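Local coordinates for protein polysaccharide deacetylase (Ammonifex degensii, PDB 4WCJ) that probably removes N-acetyl groups from poly-beta-1,6-N-acetyl-D-glucosamine, as a zinc-binding deacetylase of carbohydrate esterase family 4, at residues L226-A232 and A240-V246; Q33-L37 and P89-V93; Y42-L46 and D101-H107; L156-H162 and Y203-Y208. One frame throughout, in Å; residues are numbered along the deposited sequence.

In the fold
All four contacts belong to one barrel of strands and helices. Contact 1 and contact 2 both tie parallel strands together, and strands 242-247 and 36-42 are neighbours in the same sheet. Contact 2 lies farther out, its centre about 18 Å from the centre of the chain, and its chemistry is mostly backbone, between a glycine-rich end and a partly exposed lysine. Contact 1 lies deeper and adds a Phe-Val-Arg cluster. Contact 4 is the most buried; it shares the sheet with contact 1, where strand 203-205 bonds to strand 226-229, and it supplies both zinc histidines. Contact 3 instead joins the short, weakly bonded strand 44-45 to the start of helix 102-114, through a serine hydroxyl and a capping carboxylate.

Contact 1: residues L226-A232 and A240-V246; sequences LVFTLRA and APFVGRV
Phe228 and Arg245 both place CG anti to their carbonyl carbon (chi1 of Phe228 -67°), and the Arg245 chain then bends at chi3 (-63°), which brings NE to Thr229 O. There NE donates to Thr229 O at 3.2 Å in a fairly straight bond (161°); the oxygen lies in the guanidinium plane, at its edge, while the donor stands well above the carbonyl plane. Arg245 N adds a weak bond to the same oxygen, so one residue grips this carbonyl twice. Phe228 CB lies over a face of the guanidinium, 3.7 Å from Arg245 NE, and the ring itself takes Val243 on one face in a CH-pi contact, with Val243 CB 3.5 Å from Phe228 CD2. Beyond the ring, Val243 CG2 meets Leu226 CD2 at 3.8 Å. On the other face of the sheet Phe242 CD1 touches Val227 CB at 4.0 Å. Backbone bonds zip the two strands: Val227 N to Pro241 O at 2.7 Å, Val243 N to Val227 O at 2.9 Å, and Thr229 N to Val243 O. Past the strand, Thr229 OG1 accepts from Arg231 N in an ST turn. The arginine's outer nitrogens hold Asp98 in a salt bridge and Thr96 by a hydrogen bond. These are neighbouring parallel strands of the beta/alpha barrel, with an arginine side chain reaching to about 7 Å from the zinc ion.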
# COMPACT_ATOMS: atom_id res chain seq x y z
N LEU A 226 -4.19 9.53 -5.13
CA LEU A 226 -2.82 9.21 -4.73
C LEU A 226 -2.31 8.00 -5.47
O LEU A 226 -3.04 7.01 -5.64
CB LEU A 226 -2.71 8.97 -3.23
CG LEU A 226 -2.98 10.14 -2.29
CD1 LEU A 226 -3.00 9.65 -0.85
CD2 LEU A 226 -1.95 11.27 -2.47
N VAL A 227 -1.06 8.09 -5.88
CA VAL A 227 -0.36 7.03 -6.60
C VAL A 227 0.88 6.67 -5.79
O VAL A 227 1.73 7.53 -5.54
CB VAL A 227 0.01 7.47 -8.02
CG1 VAL A 227 0.77 6.37 -8.74
CG2 VAL A 227 -1.25 7.89 -8.79
N PHE A 228 0.97 5.42 -5.35
CA PHE A 228 2.03 5.01 -4.43
C PHE A 228 3.14 4.23 -5.12
O PHE A 228 2.88 3.32 -5.90
CB PHE A 228 1.46 4.14 -3.32
CG PHE A 228 0.56 4.87 -2.37
CD1 PHE A 228 -0.73 5.22 -2.75
CD2 PHE A 228 0.99 5.20 -1.10
CE1 PHE A 228 -1.58 5.88 -1.88
CE2 PHE A 228 0.15 5.86 -0.22
CZ PHE A 228 -1.14 6.20 -0.61
N THR A 229 4.37 4.60 -4.79
CA THR A 229 5.57 3.99 -5.36
C THR A 229 6.39 3.31 -4.26
O THR A 229 5.99 3.34 -3.10
CB THR A 229 6.44 5.04 -6.06
OG1 THR A 229 7.10 5.87 -5.09
CG2 THR A 229 5.61 5.93 -6.97
N LEU A 230 7.54 2.74 -4.63
CA LEU A 230 8.47 2.20 -3.64
C LEU A 230 9.74 3.06 -3.58
O LEU A 230 10.85 2.56 -3.34
CB LEU A 230 8.82 0.74 -3.96
CG LEU A 230 7.67 -0.25 -3.74
CD1 LEU A 230 8.03 -1.66 -4.20
CD2 LEU A 230 7.24 -0.25 -2.27
N ARG A 231 9.58 4.36 -3.82
CA ARG A 231 10.65 5.32 -3.61
C ARG A 231 10.71 5.66 -2.13
O ARG A 231 9.83 6.34 -1.61
CB ARG A 231 10.43 6.58 -4.46
CG ARG A 231 11.66 7.47 -4.58
CD ARG A 231 11.44 8.63 -5.55
NE ARG A 231 11.27 8.20 -6.94
CZ ARG A 231 11.18 9.03 -7.97
NH1 ARG A 231 11.26 10.34 -7.77
NH2 ARG A 231 11.02 8.56 -9.20
N ALA A 232 11.73 5.17 -1.44
CA ALA A 232 11.81 5.34 0.01
C ALA A 232 12.18 6.77 0.39
O ALA A 232 13.34 7.16 0.28
CB ALA A 232 12.81 4.36 0.60
N ALA A 240 1.52 15.42 -3.19
CA ALA A 240 0.41 14.77 -3.88
C ALA A 240 0.45 15.09 -5.37
O ALA A 240 0.78 16.21 -5.75
CB ALA A 240 -0.93 15.20 -3.26
N PRO A 241 0.08 14.13 -6.22
CA PRO A 241 -0.50 12.83 -5.88
C PRO A 241 0.48 11.69 -5.65
O PRO A 241 0.03 10.57 -5.47
CB PRO A 241 -1.38 12.51 -7.09
CG PRO A 241 -0.77 13.30 -8.25
CD PRO A 241 0.20 14.30 -7.68
N PHE A 242 1.79 11.94 -5.66
CA PHE A 242 2.74 10.84 -5.62
C PHE A 242 3.33 10.57 -4.24
O PHE A 242 3.82 11.49 -3.57
CB PHE A 242 3.86 11.11 -6.63
CG PHE A 242 3.35 11.24 -8.02
CD1 PHE A 242 2.93 10.11 -8.71
CD2 PHE A 242 3.24 12.48 -8.62
CE1 PHE A 242 2.43 10.22 -9.98
CE2 PHE A 242 2.74 12.59 -9.90
CZ PHE A 242 2.33 11.46 -10.58
N VAL A 243 3.25 9.31 -3.81
CA VAL A 243 3.65 8.92 -2.46
C VAL A 243 4.77 7.87 -2.44
O VAL A 243 4.57 6.73 -2.88
CB VAL A 243 2.47 8.35 -1.66
CG1 VAL A 243 2.82 8.29 -0.19
CG2 VAL A 243 1.21 9.19 -1.86
N GLY A 244 5.92 8.23 -1.89
CA GLY A 244 7.03 7.29 -1.79
C GLY A 244 6.93 6.38 -0.57
O GLY A 244 6.76 6.85 0.56
N ARG A 245 7.03 5.07 -0.79
CA ARG A 245 6.88 4.12 0.30
C ARG A 245 8.18 3.38 0.57
O ARG A 245 8.97 3.12 -0.34
CB ARG A 245 5.78 3.10 0.02
CG ARG A 245 4.39 3.68 -0.23
CD ARG A 245 3.38 2.56 -0.39
NE ARG A 245 3.70 1.75 -1.57
CZ ARG A 245 3.17 0.56 -1.82
NH1 ARG A 245 2.30 0.03 -0.98
NH2 ARG A 245 3.52 -0.10 -2.92
N VAL A 246 8.39 3.03 1.84
CA VAL A 246 9.50 2.20 2.26
C VAL A 246 9.09 0.73 2.30
O VAL A 246 8.24 0.35 3.09
CB VAL A 246 10.02 2.59 3.66
CG1 VAL A 246 11.18 1.67 4.07
CG2 VAL A 246 10.44 4.05 3.69
O HOH W 1 4.29 0.85 -5.50

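Contact 2: residues Q33-L37 and P89-V93; sequences QGDGL and PGKLV
The flat carboxylate of Asp35 rests against the backbone of Gly90, its CG 3.8 Å from Gly90 CA, while Asp35 CB comes to 3.4 Å from Gly90 O. The Lys91 and Asp35 side chains cross at about a right angle, and Lys91 CD passes 4.0 Å from Asp35 OD1. The ammonium is not bonded to the aspartate: Lys91 NZ stays 4.5 Å from Asp35 OD1, close enough for perhaps some attraction, but beyond a salt bridge. Bends at its second and third torsions turn the lysine toward Trp259 instead, where NZ bonds to the backbone oxygen and the charge meets the indole in a cation-pi contact. Between the strands Leu92 N donates to Gly36 O at 2.8 Å, nearly straight at the hydrogen (168°) though tilted from the carbonyl plane. One step earlier the bond from Gly36 N to Gly90 O is weak and bent, at 124°. Gly36 adopts backbone angles at which a side chain would jam against the preceding carbonyl oxygen. Leu37 has CG anti to its backbone N (chi1 171°), and this sends Leu37 CD1 across to Leu92, 3.8 Å from its CB and 3.7 Å from its O. Helix 75-82 packs over both leucines through Tyr81. The pairing is that of two adjacent parallel strands at their N-terminal ends, in a beta/alpha barrel whose zinc site lies toward the opposite, C-terminal strand ends.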
# COMPACT_ATOMS: atom_id res chain seq x y z
N GLN A 33 15.07 11.49 6.97
CA GLN A 33 15.32 12.52 7.97
C GLN A 33 14.16 13.51 8.07
O GLN A 33 13.52 13.83 7.07
CB GLN A 33 16.61 13.27 7.67
CG GLN A 33 17.88 12.43 7.84
CD GLN A 33 19.13 13.17 7.42
OE1 GLN A 33 19.13 14.40 7.29
NE2 GLN A 33 20.21 12.43 7.19
N GLY A 34 13.88 13.98 9.28
CA GLY A 34 12.95 15.07 9.48
C GLY A 34 11.49 14.71 9.66
O GLY A 34 11.07 13.58 9.39
N ASP A 35 10.71 15.69 10.12
CA ASP A 35 9.27 15.54 10.27
C ASP A 35 8.59 15.34 8.92
O ASP A 35 9.01 15.91 7.91
CB ASP A 35 8.67 16.76 10.97
CG ASP A 35 9.00 16.82 12.46
OD1 ASP A 35 9.34 15.76 13.04
OD2 ASP A 35 8.91 17.91 13.04
N GLY A 36 7.53 14.55 8.90
CA GLY A 36 6.83 14.28 7.66
C GLY A 36 6.20 12.91 7.68
O GLY A 36 6.18 12.25 8.73
N LEU A 37 5.71 12.46 6.53
CA LEU A 37 4.98 11.20 6.42
C LEU A 37 5.80 10.08 5.80
O LEU A 37 6.16 10.16 4.63
CB LEU A 37 3.72 11.41 5.59
CG LEU A 37 2.94 10.14 5.21
CD1 LEU A 37 2.36 9.46 6.44
CD2 LEU A 37 1.85 10.46 4.20
N PRO A 89 1.27 18.56 11.72
CA PRO A 89 2.73 18.63 11.86
C PRO A 89 3.36 17.34 12.40
O PRO A 89 2.66 16.34 12.56
CB PRO A 89 2.92 19.79 12.85
CG PRO A 89 1.61 19.83 13.65
CD PRO A 89 0.64 18.85 13.02
N GLY A 90 4.66 17.37 12.66
CA GLY A 90 5.36 16.26 13.28
C GLY A 90 5.66 15.04 12.42
O GLY A 90 5.73 15.12 11.20
N LYS A 91 5.80 13.90 13.10
CA LYS A 91 6.23 12.63 12.51
C LYS A 91 5.06 11.68 12.22
O LYS A 91 4.48 11.12 13.15
CB LYS A 91 7.22 11.96 13.46
CG LYS A 91 8.23 11.09 12.80
CD LYS A 91 9.58 11.80 12.67
CE LYS A 91 10.42 11.62 13.92
NZ LYS A 91 11.84 12.02 13.68
N LEU A 92 4.74 11.45 10.94
CA LEU A 92 3.56 10.67 10.56
C LEU A 92 3.91 9.35 9.87
O LEU A 92 4.92 9.27 9.17
CB LEU A 92 2.65 11.50 9.65
CG LEU A 92 2.51 12.97 10.04
CD1 LEU A 92 1.70 13.71 9.00
CD2 LEU A 92 1.87 13.11 11.41
N VAL A 93 3.07 8.33 10.05
CA VAL A 93 3.26 7.05 9.37
C VAL A 93 1.94 6.44 8.90
O VAL A 93 0.96 6.40 9.64
CB VAL A 93 3.98 6.01 10.28
CG1 VAL A 93 3.89 4.61 9.69
CG2 VAL A 93 5.43 6.40 10.47

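Contact 3: residues Y42-L46 and D101-H107; sequences YHRVL and DLSVYRH
Ser103 OG takes the backbone N-H of Val45 at 3.0 Å, in a nearly straight bond (163°). Leu46 packs beside it, its CD2 3.7 Å from Ser103 CB and at the edge of the His107 imidazole. The Val45 carbonyl also lies close to the helix, Val45 O being 3.2 Å from His107 CD2, while Val45 CG1 touches His107 CB. The serine hydroxyl can serve the strand because its own hydrogen goes to the aspartate: Ser103 OG donates to Asp101 OD2 at 2.6 Å, on the anti side of the carboxylate. A chi1 of 67° puts OG beside its own backbone N, which lets both reach one oxygen, Ser103 N lying 2.9 Å from Asp101 OD2 and above the carboxylate plane. Over this carboxylate runs Arg44, crossing it at about a right angle with Arg44 CG 3.7 Å from Asp101 CG; the charged groups themselves make only a long salt bridge, Arg44 NE to Asp101 OD1 at 4.0 Å, and a water donates to that OD1. An alanine in place of Asp101 would probably leave the Ser103 hydroxyl and N-H without their acceptor, free the serine to turn, and so weaken its hold on Val45. Farther out, Arg44 bonds to the carbonyl of Arg50 and meets Phe135 in a cation-pi contact. A second water links His43 O to Asp101 N. Asp101 is thus the N-cap of helix 102-114, Ser103 N giving the capping bond, with the side chain of His43, just before Arg44, about 4 Å from the zinc ion.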
# COMPACT_ATOMS: atom_id res chain seq x y z
N TYR A 42 4.22 -3.36 3.46
CA TYR A 42 4.33 -4.76 3.84
C TYR A 42 3.64 -5.64 2.79
O TYR A 42 2.87 -5.14 1.96
CB TYR A 42 3.68 -5.02 5.21
CG TYR A 42 4.31 -4.32 6.39
CD1 TYR A 42 5.36 -4.90 7.09
CD2 TYR A 42 3.83 -3.09 6.83
CE1 TYR A 42 5.93 -4.27 8.19
CE2 TYR A 42 4.39 -2.45 7.93
CZ TYR A 42 5.44 -3.05 8.60
OH TYR A 42 6.00 -2.43 9.69
N HIS A 43 3.92 -6.94 2.82
CA HIS A 43 3.23 -7.89 1.95
C HIS A 43 2.58 -8.99 2.76
O HIS A 43 1.35 -9.10 2.83
CB HIS A 43 4.20 -8.49 0.92
CG HIS A 43 4.57 -7.55 -0.18
ND1 HIS A 43 5.58 -6.62 -0.05
CD2 HIS A 43 4.04 -7.37 -1.41
CE1 HIS A 43 5.67 -5.92 -1.17
NE2 HIS A 43 4.75 -6.36 -2.01
N ARG A 44 3.41 -9.81 3.39
CA ARG A 44 2.93 -10.96 4.13
C ARG A 44 3.36 -10.91 5.58
O ARG A 44 4.44 -10.43 5.91
CB ARG A 44 3.44 -12.26 3.50
CG ARG A 44 3.01 -12.42 2.06
CD ARG A 44 3.89 -13.40 1.32
NE ARG A 44 3.59 -13.39 -0.10
CZ ARG A 44 4.49 -13.61 -1.06
NH1 ARG A 44 4.13 -13.59 -2.34
NH2 ARG A 44 5.75 -13.87 -0.73
N VAL A 45 2.51 -11.44 6.44
CA VAL A 45 2.85 -11.63 7.83
C VAL A 45 2.83 -13.13 8.09
O VAL A 45 1.78 -13.72 8.38
CB VAL A 45 1.91 -10.86 8.75
CG1 VAL A 45 2.31 -11.07 10.19
CG2 VAL A 45 1.95 -9.38 8.40
N LEU A 46 4.00 -13.74 7.93
CA LEU A 46 4.15 -15.19 7.82
C LEU A 46 5.49 -15.63 8.40
O LEU A 46 6.47 -14.88 8.38
CB LEU A 46 4.04 -15.62 6.35
CG LEU A 46 2.65 -15.58 5.71
CD1 LEU A 46 2.72 -15.98 4.26
CD2 LEU A 46 1.73 -16.52 6.49
N ASP A 101 -2.67 -10.91 0.23
CA ASP A 101 -2.36 -12.17 0.91
C ASP A 101 -3.30 -12.45 2.09
O ASP A 101 -3.65 -11.55 2.84
CB ASP A 101 -0.92 -12.19 1.39
CG ASP A 101 -0.45 -13.59 1.75
OD1 ASP A 101 -0.15 -14.37 0.82
OD2 ASP A 101 -0.39 -13.92 2.95
N LEU A 102 -3.69 -13.72 2.24
CA LEU A 102 -4.55 -14.14 3.33
C LEU A 102 -3.97 -13.77 4.70
O LEU A 102 -4.71 -13.52 5.64
CB LEU A 102 -4.79 -15.65 3.27
CG LEU A 102 -5.66 -16.25 4.37
CD1 LEU A 102 -7.02 -15.55 4.42
CD2 LEU A 102 -5.82 -17.75 4.18
N SER A 103 -2.64 -13.73 4.80
CA SER A 103 -2.02 -13.44 6.09
C SER A 103 -2.34 -12.03 6.56
O SER A 103 -2.26 -11.76 7.75
CB SER A 103 -0.50 -13.63 6.04
OG SER A 103 0.11 -12.66 5.20
N VAL A 104 -2.67 -11.12 5.64
CA VAL A 104 -3.10 -9.79 6.08
C VAL A 104 -4.36 -9.92 6.94
O VAL A 104 -4.49 -9.25 7.97
CB VAL A 104 -3.35 -8.83 4.89
CG1 VAL A 104 -3.81 -7.45 5.38
CG2 VAL A 104 -2.08 -8.70 4.06
N TYR A 105 -5.28 -10.79 6.55
CA TYR A 105 -6.48 -11.04 7.34
C TYR A 105 -6.19 -11.88 8.58
O TYR A 105 -6.60 -11.52 9.69
CB TYR A 105 -7.55 -11.74 6.49
CG TYR A 105 -8.79 -12.13 7.26
CD1 TYR A 105 -9.76 -11.19 7.58
CD2 TYR A 105 -8.99 -13.45 7.67
CE1 TYR A 105 -10.89 -11.55 8.29
CE2 TYR A 105 -10.12 -13.82 8.37
CZ TYR A 105 -11.07 -12.87 8.68
OH TYR A 105 -12.19 -13.24 9.38
N ARG A 106 -5.49 -12.99 8.39
CA ARG A 106 -5.32 -13.98 9.45
C ARG A 106 -4.36 -13.52 10.55
O ARG A 106 -4.56 -13.84 11.73
CB ARG A 106 -4.84 -15.30 8.85
CG ARG A 106 -4.75 -16.45 9.85
CD ARG A 106 -4.51 -17.78 9.15
NE ARG A 106 -5.61 -18.15 8.26
CZ ARG A 106 -5.73 -19.33 7.66
NH1 ARG A 106 -6.76 -19.58 6.87
NH2 ARG A 106 -4.81 -20.26 7.86
N HIS A 107 -3.34 -12.76 10.18
CA HIS A 107 -2.28 -12.41 11.12
C HIS A 107 -2.06 -10.91 11.31
O HIS A 107 -1.85 -10.46 12.43
CB HIS A 107 -0.97 -13.06 10.67
CG HIS A 107 -1.02 -14.55 10.60
ND1 HIS A 107 -1.48 -15.33 11.64
CD2 HIS A 107 -0.66 -15.41 9.62
CE1 HIS A 107 -1.41 -16.61 11.31
NE2 HIS A 107 -0.91 -16.68 10.08
O HOH W 2 -0.70 -8.93 0.74
O HOH W 3 1.32 -13.23 -1.18

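Contact 4: residues L156-H162 and Y203-Y208; sequences LHTYDLH and YFAYPY. With ZN (zinc ion), chain B.
Pro207 lies over the faces of both the His157 and His162 rings, CG on the first and CB on the second, in the Asp-His-His zinc site of family 4 carbohydrate esterases, at the C-terminal ends of the barrel strands. The second contact is the closer, with Pro207 CB 3.4 Å from His162 CD2. His157 NE2 binds the zinc ion at 2.1 Å and His162 NE2 at 2.2 Å, with two waters and Asp99 completing the shell. A chi1 of -159°, CG anti to the backbone N, points the His157 ring from the backbone toward the metal. Its ND1 donates to Ala205 O, and this bond together with that from NE2 to zinc holds the turn of the ring about CB-CG; the acceptor lies near the ring plane, but the donor stands well above the carbonyl plane. Leu156 pairs with strand 203-205, N donating to Tyr203 O and O accepting from Ala205 N; Leu156 O also sits over the face of the Phe204 ring, 3.4 Å from Phe204 CD2. Thr158 braces the loop: Thr158 OG1 donates to His157 O at 2.6 Å and accepts from Leu161 N, while CG2 packs on Pro207 CG. Were Thr158 replaced by an alanine, His157 O would probably lose its donor and Leu161 N its acceptor, and the missing CG2 would open a gap beside Pro207 CG. The edge of His162 is directed toward the face of Tyr208, their planes 60° apart, and Tyr208 OH lies 2.9 Å from a water O.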
# COMPACT_ATOMS: atom_id res chain seq x y z
N LEU A 156 -6.24 -0.07 -5.24
CA LEU A 156 -6.06 -0.98 -6.36
C LEU A 156 -4.57 -1.22 -6.67
O LEU A 156 -3.76 -0.29 -6.65
CB LEU A 156 -6.79 -0.44 -7.60
CG LEU A 156 -6.81 -1.32 -8.86
CD1 LEU A 156 -7.59 -2.60 -8.65
CD2 LEU A 156 -7.36 -0.53 -10.05
N HIS A 157 -4.24 -2.48 -6.96
CA HIS A 157 -2.88 -2.94 -7.25
C HIS A 157 -2.94 -3.64 -8.61
O HIS A 157 -2.47 -4.75 -8.77
CB HIS A 157 -2.40 -3.88 -6.13
CG HIS A 157 -0.91 -4.04 -6.02
ND1 HIS A 157 -0.02 -3.01 -6.20
CD2 HIS A 157 -0.16 -5.13 -5.69
CE1 HIS A 157 1.21 -3.45 -6.01
NE2 HIS A 157 1.15 -4.73 -5.69
N THR A 158 -3.54 -2.94 -9.58
CA THR A 158 -4.07 -3.49 -10.85
C THR A 158 -5.19 -4.50 -10.62
O THR A 158 -5.39 -4.98 -9.50
CB THR A 158 -2.98 -4.17 -11.76
OG1 THR A 158 -2.67 -5.49 -11.28
CG2 THR A 158 -1.73 -3.33 -11.87
N TYR A 159 -5.94 -4.79 -11.68
CA TYR A 159 -6.89 -5.91 -11.66
C TYR A 159 -6.17 -7.25 -11.83
O TYR A 159 -6.29 -8.16 -10.99
CB TYR A 159 -7.95 -5.76 -12.76
CG TYR A 159 -8.96 -6.89 -12.77
CD1 TYR A 159 -10.07 -6.87 -11.93
CD2 TYR A 159 -8.81 -7.99 -13.61
CE1 TYR A 159 -10.99 -7.91 -11.93
CE2 TYR A 159 -9.73 -9.03 -13.61
CZ TYR A 159 -10.81 -8.98 -12.76
OH TYR A 159 -11.73 -10.00 -12.76
N ASP A 160 -5.43 -7.39 -12.92
CA ASP A 160 -4.65 -8.60 -13.15
C ASP A 160 -3.48 -8.32 -14.08
O ASP A 160 -3.35 -8.92 -15.16
CB ASP A 160 -5.55 -9.71 -13.71
CG ASP A 160 -4.85 -11.07 -13.77
OD1 ASP A 160 -3.91 -11.30 -12.98
OD2 ASP A 160 -5.25 -11.89 -14.62
N LEU A 161 -2.61 -7.41 -13.66
CA LEU A 161 -1.43 -7.06 -14.44
C LEU A 161 -0.18 -7.07 -13.58
O LEU A 161 0.80 -6.40 -13.88
CB LEU A 161 -1.61 -5.68 -15.11
CG LEU A 161 -2.32 -5.65 -16.46
CD1 LEU A 161 -2.30 -4.25 -17.06
CD2 LEU A 161 -1.68 -6.64 -17.43
N HIS A 162 -0.21 -7.86 -12.51
CA HIS A 162 0.93 -7.97 -11.60
C HIS A 162 1.91 -9.03 -12.10
O HIS A 162 2.16 -10.05 -11.45
CB HIS A 162 0.45 -8.32 -10.19
CG HIS A 162 1.42 -7.95 -9.12
ND1 HIS A 162 2.69 -8.47 -9.04
CD2 HIS A 162 1.29 -7.13 -8.04
CE1 HIS A 162 3.31 -7.98 -7.98
NE2 HIS A 162 2.48 -7.15 -7.37
N TYR A 203 -7.09 5.34 -4.33
CA TYR A 203 -5.66 5.08 -4.18
C TYR A 203 -5.15 3.92 -5.02
O TYR A 203 -5.77 2.86 -5.09
CB TYR A 203 -5.35 4.83 -2.71
CG TYR A 203 -5.94 5.89 -1.82
CD1 TYR A 203 -5.71 7.23 -2.09
CD2 TYR A 203 -6.74 5.57 -0.74
CE1 TYR A 203 -6.25 8.23 -1.30
CE2 TYR A 203 -7.29 6.55 0.06
CZ TYR A 203 -7.04 7.88 -0.23
OH TYR A 203 -7.60 8.87 0.57
N PHE A 204 -3.97 4.11 -5.63
CA PHE A 204 -3.37 3.09 -6.48
C PHE A 204 -1.90 2.87 -6.12
O PHE A 204 -1.18 3.82 -5.82
CB PHE A 204 -3.48 3.50 -7.96
CG PHE A 204 -3.01 2.45 -8.93
CD1 PHE A 204 -1.66 2.34 -9.27
CD2 PHE A 204 -3.91 1.59 -9.53
CE1 PHE A 204 -1.24 1.38 -10.16
CE2 PHE A 204 -3.49 0.63 -10.42
CZ PHE A 204 -2.15 0.52 -10.74
N ALA A 205 -1.47 1.61 -6.16
CA ALA A 205 -0.06 1.26 -5.95
C ALA A 205 0.46 0.47 -7.14
O ALA A 205 -0.14 -0.53 -7.55
CB ALA A 205 0.12 0.46 -4.67
N TYR A 206 1.58 0.93 -7.70
CA TYR A 206 2.21 0.23 -8.82
C TYR A 206 2.85 -1.07 -8.38
O TYR A 206 3.67 -1.07 -7.45
CB TYR A 206 3.30 1.10 -9.46
CG TYR A 206 2.82 2.24 -10.34
CD1 TYR A 206 2.09 1.99 -11.50
CD2 TYR A 206 3.13 3.55 -10.04
CE1 TYR A 206 1.66 3.02 -12.32
CE2 TYR A 206 2.72 4.60 -10.86
CZ TYR A 206 1.98 4.32 -11.99
OH TYR A 206 1.57 5.36 -12.81
N PRO A 207 2.50 -2.18 -9.04
CA PRO A 207 3.28 -3.40 -8.83
C PRO A 207 4.73 -3.15 -9.25
O PRO A 207 4.96 -2.47 -10.26
CB PRO A 207 2.60 -4.43 -9.73
CG PRO A 207 1.21 -3.89 -9.94
CD PRO A 207 1.38 -2.39 -9.97
N TYR A 208 5.66 -3.64 -8.43
CA TYR A 208 7.11 -3.51 -8.63
C TYR A 208 7.57 -2.06 -8.39
O TYR A 208 8.75 -1.76 -8.48
CB TYR A 208 7.53 -4.02 -10.01
CG TYR A 208 6.96 -5.39 -10.30
CD1 TYR A 208 7.41 -6.52 -9.61
CD2 TYR A 208 5.93 -5.56 -11.22
CE1 TYR A 208 6.86 -7.78 -9.85
CE2 TYR A 208 5.39 -6.80 -11.47
CZ TYR A 208 5.85 -7.90 -10.79
OH TYR A 208 5.28 -9.12 -11.06
ZN ZN B . 2.57 -6.30 -5.36
O HOH W 4 4.64 -11.03 -8.92
O HOH W 5 4.10 -7.76 -4.63
O HOH W 6 4.00 -5.02 -4.09